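Local coordinates for staphylococcal enterotoxin-like toxin (Staphylococcus aureus, PDB 4DXF), which probably binds carbohydrate through its superantigen fold, an OB-fold domain joined to a beta-grasp domain, as a superantigen-like protein of Staphylococcus aureus, at residues A[47-52]-A[56-61]; A[81-86]-A[92-97]; A[179-182]-A[186-189]. One frame throughout, in Å; residues are numbered along the deposited sequence. Where two conformers were deposited one is given.

Contact 1. Residues A[47-52]-A[56-61]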
# COMPACT_ATOMS: atom_id res chain seq x y z
N MET A 47 7.10 -9.76 11.97
CA MET A 47 8.41 -9.09 11.99
C MET A 47 8.29 -7.91 12.95
O MET A 47 7.44 -7.01 12.76
CB MET A 47 8.82 -8.63 10.56
CG MET A 47 10.22 -7.86 10.63
SD MET A 47 10.81 -7.34 9.08
CE MET A 47 11.31 -8.80 8.29
N ASN A 48 9.13 -7.86 13.99
CA ASN A 48 9.12 -6.78 14.96
C ASN A 48 10.09 -5.68 14.47
O ASN A 48 11.23 -5.96 14.12
CB ASN A 48 9.59 -7.29 16.33
CG ASN A 48 8.58 -8.23 16.97
OD1 ASN A 48 7.55 -7.78 17.50
ND2 ASN A 48 8.79 -9.51 16.77
N VAL A 49 9.61 -4.45 14.42
CA VAL A 49 10.46 -3.28 14.13
C VAL A 49 10.37 -2.28 15.25
O VAL A 49 9.27 -1.99 15.80
CB VAL A 49 10.02 -2.61 12.86
CG1 VAL A 49 11.03 -1.48 12.48
CG2 VAL A 49 9.93 -3.60 11.81
N VAL A 50 11.52 -1.68 15.63
CA VAL A 50 11.48 -0.89 16.81
C VAL A 50 12.16 0.47 16.47
O VAL A 50 13.33 0.69 16.75
CB VAL A 50 12.24 -1.60 18.01
CG1 VAL A 50 12.09 -0.78 19.27
CG2 VAL A 50 11.70 -3.04 18.24
N PRO A 51 11.42 1.37 15.84
CA PRO A 51 12.06 2.63 15.39
C PRO A 51 11.99 3.74 16.44
O PRO A 51 12.71 4.76 16.30
CB PRO A 51 11.20 2.98 14.18
CG PRO A 51 9.79 2.64 14.73
CD PRO A 51 10.00 1.29 15.45
N ASP A 52 11.17 3.57 17.50
CA ASP A 52 10.91 4.56 18.52
C ASP A 52 10.75 3.82 19.85
O ASP A 52 11.45 2.81 20.06
CB ASP A 52 9.68 5.40 18.16
CG ASP A 52 8.47 4.54 17.78
OD1 ASP A 52 8.46 3.37 18.16
OD2 ASP A 52 7.55 5.02 17.03
N TYR A 56 6.69 -2.38 16.84
CA TYR A 56 5.69 -2.61 15.79
C TYR A 56 5.68 -4.01 15.32
O TYR A 56 6.69 -4.61 14.95
CB TYR A 56 5.75 -1.62 14.60
CG TYR A 56 5.66 -0.20 14.99
CD1 TYR A 56 6.70 0.44 15.66
CD2 TYR A 56 4.50 0.58 14.67
CE1 TYR A 56 6.59 1.79 16.05
CE2 TYR A 56 4.41 1.93 15.04
CZ TYR A 56 5.45 2.53 15.69
OH TYR A 56 5.35 3.83 16.05
N LYS A 57 4.47 -4.62 15.37
CA LYS A 57 4.35 -6.00 14.94
C LYS A 57 3.84 -6.04 13.53
O LYS A 57 2.66 -5.69 13.28
CB LYS A 57 3.32 -6.73 15.82
CG LYS A 57 3.67 -6.71 17.32
CD LYS A 57 4.16 -8.04 17.75
CE LYS A 57 4.51 -7.86 19.22
NZ LYS A 57 5.87 -8.32 19.39
N ILE A 58 4.65 -6.49 12.61
CA ILE A 58 4.30 -6.48 11.20
C ILE A 58 3.92 -7.89 10.73
O ILE A 58 4.77 -8.82 10.56
CB ILE A 58 5.43 -5.87 10.24
CG1 ILE A 58 6.01 -4.52 10.76
CG2 ILE A 58 5.05 -5.85 8.67
CD1 ILE A 58 4.91 -3.37 10.90
N ALA A 59 2.60 -8.09 10.49
CA ALA A 59 2.21 -9.40 9.97
C ALA A 59 2.87 -9.92 8.71
O ALA A 59 2.94 -9.26 7.65
CB ALA A 59 0.62 -9.49 9.86
N LEU A 60 3.37 -11.16 8.78
CA LEU A 60 3.98 -11.79 7.62
C LEU A 60 2.94 -12.61 6.84
O LEU A 60 2.59 -13.74 7.21
CB LEU A 60 5.15 -12.67 8.01
CG LEU A 60 6.18 -11.84 8.82
CD1 LEU A 60 7.26 -12.71 9.53
CD2 LEU A 60 6.89 -10.85 7.85
N VAL A 61 2.42 -11.99 5.78
CA VAL A 61 1.33 -12.58 5.00
C VAL A 61 1.85 -12.83 3.63
O VAL A 61 2.95 -12.35 3.26
CB VAL A 61 0.08 -11.65 4.96
CG1 VAL A 61 -0.49 -11.49 6.34
CG2 VAL A 61 0.46 -10.27 4.32
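The ring of Tyr56 meets Val49 and Asp52 along its edge, where the backbone O of Val49 and Asp52 CG and OD1 lie near the ring plane, the carboxylate turned 33° from it. Pro51 CD comes neither squarely over the face nor at the edge, 3.4 Å from Tyr56 CD1. Phe30 also meets this ring. With CG of Tyr56 anti to its own carbonyl carbon (chi1 -55°), the phenol runs back toward the turn and its OH donates to the syn lone pair of Asp52 OD2, 2.7 Å away. The other carboxylate oxygen, Asp52 OD1, accepts from Phe54 N, so the acid ties the ring to the turn of the hairpin.

Behind the turn, strands 46-49 and 56-59 form an antiparallel hairpin of the OB-fold domain. Met47 and Ile58 are a hydrogen-bonded pair, as are Val49 and Tyr56, where Tyr56 N reaches Val49 O at 2.8 Å. On the face of Met47 and Val49, Val49 CG2 packs 4.2 Å from Ile58 CG1, and Met47 CB rests 4.0 Å from Leu60 CD2. The opposite face carries Asn48 and Lys57 side by side; Lys57 NZ donates a hydrogen bond to Asn48 OD1 at 2.6 Å, while Asn48 ND2 donates to Ile36 O. Both ends of the buried amide are thus satisfied, and its carbonyl probably helps to stabilise the ammonium charge of Lys57.

Contact 2. Residues A[81-86]-A[92-97]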
# COMPACT_ATOMS: atom_id res chain seq x y z
N VAL A 81 0.49 0.94 8.18
CA VAL A 81 -0.82 1.55 8.42
C VAL A 81 -1.34 0.82 9.68
O VAL A 81 -1.62 -0.39 9.57
CB VAL A 81 -1.77 1.24 7.19
CG1 VAL A 81 -3.20 1.85 7.50
CG2 VAL A 81 -1.26 1.88 5.92
N LEU A 82 -1.37 1.49 10.84
CA LEU A 82 -1.71 0.81 12.12
C LEU A 82 -3.22 0.46 12.00
O LEU A 82 -4.00 1.26 11.47
CB LEU A 82 -1.51 1.67 13.31
CG LEU A 82 -0.05 2.09 13.56
CD1 LEU A 82 -0.02 3.08 14.68
CD2 LEU A 82 0.66 0.75 13.88
N GLU A 83 -3.55 -0.75 12.43
CA GLU A 83 -4.94 -1.24 12.28
C GLU A 83 -5.35 -1.95 13.54
O GLU A 83 -4.50 -2.44 14.30
CB GLU A 83 -4.99 -2.27 11.17
CG GLU A 83 -4.93 -1.76 9.80
CD GLU A 83 -5.15 -2.86 8.74
OE1 GLU A 83 -6.07 -3.71 8.87
OE2 GLU A 83 -4.49 -2.85 7.70
N GLU A 84 -6.67 -2.03 13.78
CA GLU A 84 -7.08 -2.92 14.85
C GLU A 84 -7.04 -4.39 14.39
O GLU A 84 -6.96 -4.71 13.19
CB GLU A 84 -8.34 -2.42 15.60
CG GLU A 84 -7.93 -1.31 16.58
CD GLU A 84 -9.06 -0.72 17.40
OE1 GLU A 84 -9.08 -0.94 18.64
OE2 GLU A 84 -9.92 -0.03 16.81
N ASN A 85 -6.95 -5.28 15.36
CA ASN A 85 -6.62 -6.65 15.02
C ASN A 85 -7.19 -7.63 16.07
O ASN A 85 -7.65 -7.18 17.13
CB ASN A 85 -5.09 -6.80 14.91
CG ASN A 85 -4.38 -6.59 16.23
OD1 ASN A 85 -4.08 -7.56 16.92
ND2 ASN A 85 -4.10 -5.34 16.59
N ASN A 86 -7.16 -8.92 15.74
CA ASN A 86 -7.69 -9.98 16.61
C ASN A 86 -6.59 -10.68 17.39
O ASN A 86 -6.79 -11.81 17.91
CB ASN A 86 -8.39 -11.04 15.76
CG ASN A 86 -9.60 -10.49 15.03
OD1 ASN A 86 -9.74 -10.67 13.82
ND2 ASN A 86 -10.45 -9.79 15.74
N TYR A 92 0.14 -2.81 15.13
CA TYR A 92 0.02 -3.87 14.24
C TYR A 92 -0.28 -3.25 12.89
O TYR A 92 -1.07 -2.28 12.80
CB TYR A 92 -1.19 -4.72 14.71
CG TYR A 92 -1.70 -5.69 13.75
CD1 TYR A 92 -2.70 -5.31 12.81
CD2 TYR A 92 -1.29 -7.02 13.76
CE1 TYR A 92 -3.21 -6.22 11.88
CE2 TYR A 92 -1.77 -7.92 12.80
CZ TYR A 92 -2.76 -7.50 11.89
OH TYR A 92 -3.28 -8.41 11.00
N SER A 93 0.35 -3.83 11.88
CA SER A 93 0.25 -3.53 10.46
C SER A 93 0.52 -4.76 9.58
O SER A 93 1.15 -5.78 10.00
CB SER A 93 1.13 -2.29 10.12
OG SER A 93 1.04 -1.96 8.79
N VAL A 94 0.03 -4.74 8.34
CA VAL A 94 0.08 -5.92 7.51
C VAL A 94 0.92 -5.76 6.27
O VAL A 94 0.62 -4.88 5.45
CB VAL A 94 -1.38 -6.32 7.09
CG1 VAL A 94 -1.29 -7.55 6.23
CG2 VAL A 94 -2.20 -6.54 8.35
N GLY A 95 1.99 -6.57 6.09
CA GLY A 95 2.76 -6.51 4.84
C GLY A 95 3.60 -5.21 4.78
O GLY A 95 3.89 -4.67 5.84
N GLY A 96 3.90 -4.75 3.55
CA GLY A 96 4.54 -3.45 3.34
C GLY A 96 6.04 -3.50 3.59
O GLY A 96 6.67 -2.45 3.75
N ILE A 97 6.61 -4.72 3.62
CA ILE A 97 8.11 -4.82 3.92
C ILE A 97 8.85 -4.88 2.68
O ILE A 97 8.51 -5.71 1.78
CB ILE A 97 8.42 -6.13 4.73
CG1 ILE A 97 7.59 -6.14 5.97
CG2 ILE A 97 9.94 -6.14 5.08
CD1 ILE A 97 7.52 -7.51 6.70
O HOH W 1 -1.95 -2.60 7.89
O HOH W 2 -2.46 -1.23 15.65
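Asn85 lies against the ring of Tyr92 where the loop after strand 76-80 returns toward strand 92-99, within the OB-fold domain. The principal nonpolar interaction is a CH-pi contact: Asn85 CB sits over one ring face, 3.5 Å from the centroid of Tyr92 and 13° off its normal. The Asn85 amide extends over the same ring, their planes 23° apart and stacked. Its CG stands between backbone N and carbonyl carbon (chi1 66°), which directs the amide over the root of the ring, with Asn85 ND2 3.5 Å from Tyr92 CB. That nitrogen donates to Leu89 O, and Asn85 OD1 accepts from Tyr87 N, two bonds that limit rotation of the amide.

Direct hydrogen bonds join the two segments at two points. Glu83 N donates to Tyr92 O over 2.9 Å, nearly along the C=O axis. The same oxygen receives a CA-H...O contact from Leu82. At the other point Val81 N donates to Ser93 OG over 3.0 Å.

Two waters add further bridges. One accepts from Tyr92 N and probably donates to Glu83 O. Another donates to Val81 O and to Glu83 OE2, which also bonds Tyr22 OH, so the carboxylate reaches from the loop toward helix 17-22. This second water accepts from the backbone of the strand, its oxygen lying 3.0 Å from Val94 N.

Contact 3. Residues A[179-182]-A[186-189]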
# COMPACT_ATOMS: atom_id res chain seq x y z
N HIS A 179 -13.50 -1.51 -5.62
CA HIS A 179 -14.69 -1.81 -4.80
C HIS A 179 -14.39 -2.64 -3.55
O HIS A 179 -15.30 -2.91 -2.74
CB HIS A 179 -15.74 -2.59 -5.67
CG HIS A 179 -15.31 -3.96 -6.06
ND1 HIS A 179 -14.64 -4.22 -7.23
CD2 HIS A 179 -15.45 -5.16 -5.43
CE1 HIS A 179 -14.37 -5.51 -7.30
NE2 HIS A 179 -14.87 -6.10 -6.22
N LYS A 180 -13.14 -3.10 -3.39
CA LYS A 180 -12.81 -3.95 -2.24
C LYS A 180 -11.47 -3.48 -1.66
O LYS A 180 -10.74 -2.84 -2.37
CB LYS A 180 -12.74 -5.45 -2.62
CG LYS A 180 -11.80 -5.85 -3.77
CD LYS A 180 -11.87 -7.41 -3.93
CE LYS A 180 -10.89 -7.87 -5.00
NZ LYS A 180 -10.86 -9.40 -5.15
N LYS A 181 -11.24 -3.70 -0.37
CA LYS A 181 -9.86 -3.38 0.18
C LYS A 181 -8.82 -4.28 -0.54
O LYS A 181 -9.14 -5.41 -1.05
CB LYS A 181 -9.87 -3.58 1.69
CG LYS A 181 -8.55 -3.45 2.39
CD LYS A 181 -8.55 -4.32 3.61
CE LYS A 181 -8.47 -3.55 4.86
NZ LYS A 181 -7.99 -4.45 5.97
N LEU A 182 -7.54 -3.82 -0.68
CA LEU A 182 -6.55 -4.66 -1.33
C LEU A 182 -6.48 -5.94 -0.50
O LEU A 182 -6.55 -5.87 0.72
CB LEU A 182 -5.14 -4.01 -1.28
CG LEU A 182 -3.95 -4.82 -1.79
CD1 LEU A 182 -4.22 -5.07 -3.24
CD2 LEU A 182 -2.74 -3.90 -1.64
N ARG A 186 -1.59 -9.70 -0.99
CA ARG A 186 -0.92 -8.84 -1.97
C ARG A 186 -0.19 -7.61 -1.32
O ARG A 186 0.62 -6.92 -2.02
CB ARG A 186 -1.96 -8.33 -2.96
CG ARG A 186 -2.77 -9.47 -3.70
CD ARG A 186 -3.76 -8.68 -4.62
NE ARG A 186 -3.01 -8.13 -5.72
CZ ARG A 186 -3.53 -7.22 -6.54
NH1 ARG A 186 -4.77 -6.83 -6.29
NH2 ARG A 186 -2.81 -6.77 -7.57
N MET A 187 -0.51 -7.32 -0.08
CA MET A 187 0.11 -6.23 0.75
C MET A 187 1.60 -6.55 0.93
O MET A 187 2.45 -5.65 1.03
CB MET A 187 -0.55 -6.02 2.13
CG MET A 187 -1.89 -5.21 2.00
SD MET A 187 -2.69 -5.03 3.43
CE MET A 187 -4.21 -4.12 2.85
N ALA A 188 1.92 -7.83 0.85
CA ALA A 188 3.33 -8.21 0.99
C ALA A 188 4.04 -8.24 -0.31
O ALA A 188 5.27 -8.34 -0.31
CB ALA A 188 3.45 -9.59 1.71
N ASP A 189 3.34 -8.09 -1.44
CA ASP A 189 4.00 -8.16 -2.74
C ASP A 189 4.84 -6.93 -3.00
O ASP A 189 4.43 -5.83 -2.57
CB ASP A 189 3.00 -8.35 -3.89
CG ASP A 189 2.52 -9.84 -4.04
OD1 ASP A 189 3.35 -10.75 -3.85
OD2 ASP A 189 1.34 -10.07 -4.37
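Leu182 reaches both Arg186 and Met187, one methyl group for each. Its CD1 is set against the arginine, 3.6 Å from Arg186 NH1 and 3.9 Å from Arg186 CD, so that the leucine lies across the arginine chain. The other methyl, Leu182 CD2, lies 4.0 Å from Met187 CG, and here the two chains run antiparallel alongside one another. Extended beyond CG, Met187 carries its CE back along the loop to 3.6 Å from Leu182 O, and to 4.4 Å from Lys181 CD.

What places these groups comes partly from the chain itself. CG of Leu182 is anti to its backbone N (chi1 174°), which sends the branch toward the short helix 184-187. The arginine chain bends at chi3 (74°), bringing NH1 round to the leucine, while Arg186 NH2 donates to Thr175 O of the adjoining strand 173-177. Asp189 N bonds back to Arg186 O at 3.0 Å, closing a turn of the backbone.

Farther out, Tyr23 OH is hydrogen-bonded to Leu182 N, Phe176 touches both Leu182 and Arg186, and the long helix 138-153 adjoins Leu182 through Asp142 and Met187 through Lys139. The contact thus fastens this connection of the beta-grasp domain by van der Waals contact, with no hydrogen bond across the segments; the guanidinium is held in part through Arg186 NH2 by the backbone O of Thr175.

The three contacts follow one another along the chain, each closing before the next opens. Contacts 1 and 2 belong to the OB-fold domain, their centres about 9 Å apart, and meet through neighbouring strands 56-59 and 92-99 of one sheet, where Ala59 N probably bonds Ser93 O at 2.8 Å. Contact 3 lies in the beta-grasp domain, its centre about 12 Å from that of contact 2 and 19 Å from that of contact 1. A probable backbone bond from Gly96 to Met187 and a long, weak ion pair between Glu83 and Lys181 set contact 2 against contact 3 across the domain boundary. Contact 1 lies farther into the OB-fold domain, though Ala188 CB packs against Val61 O.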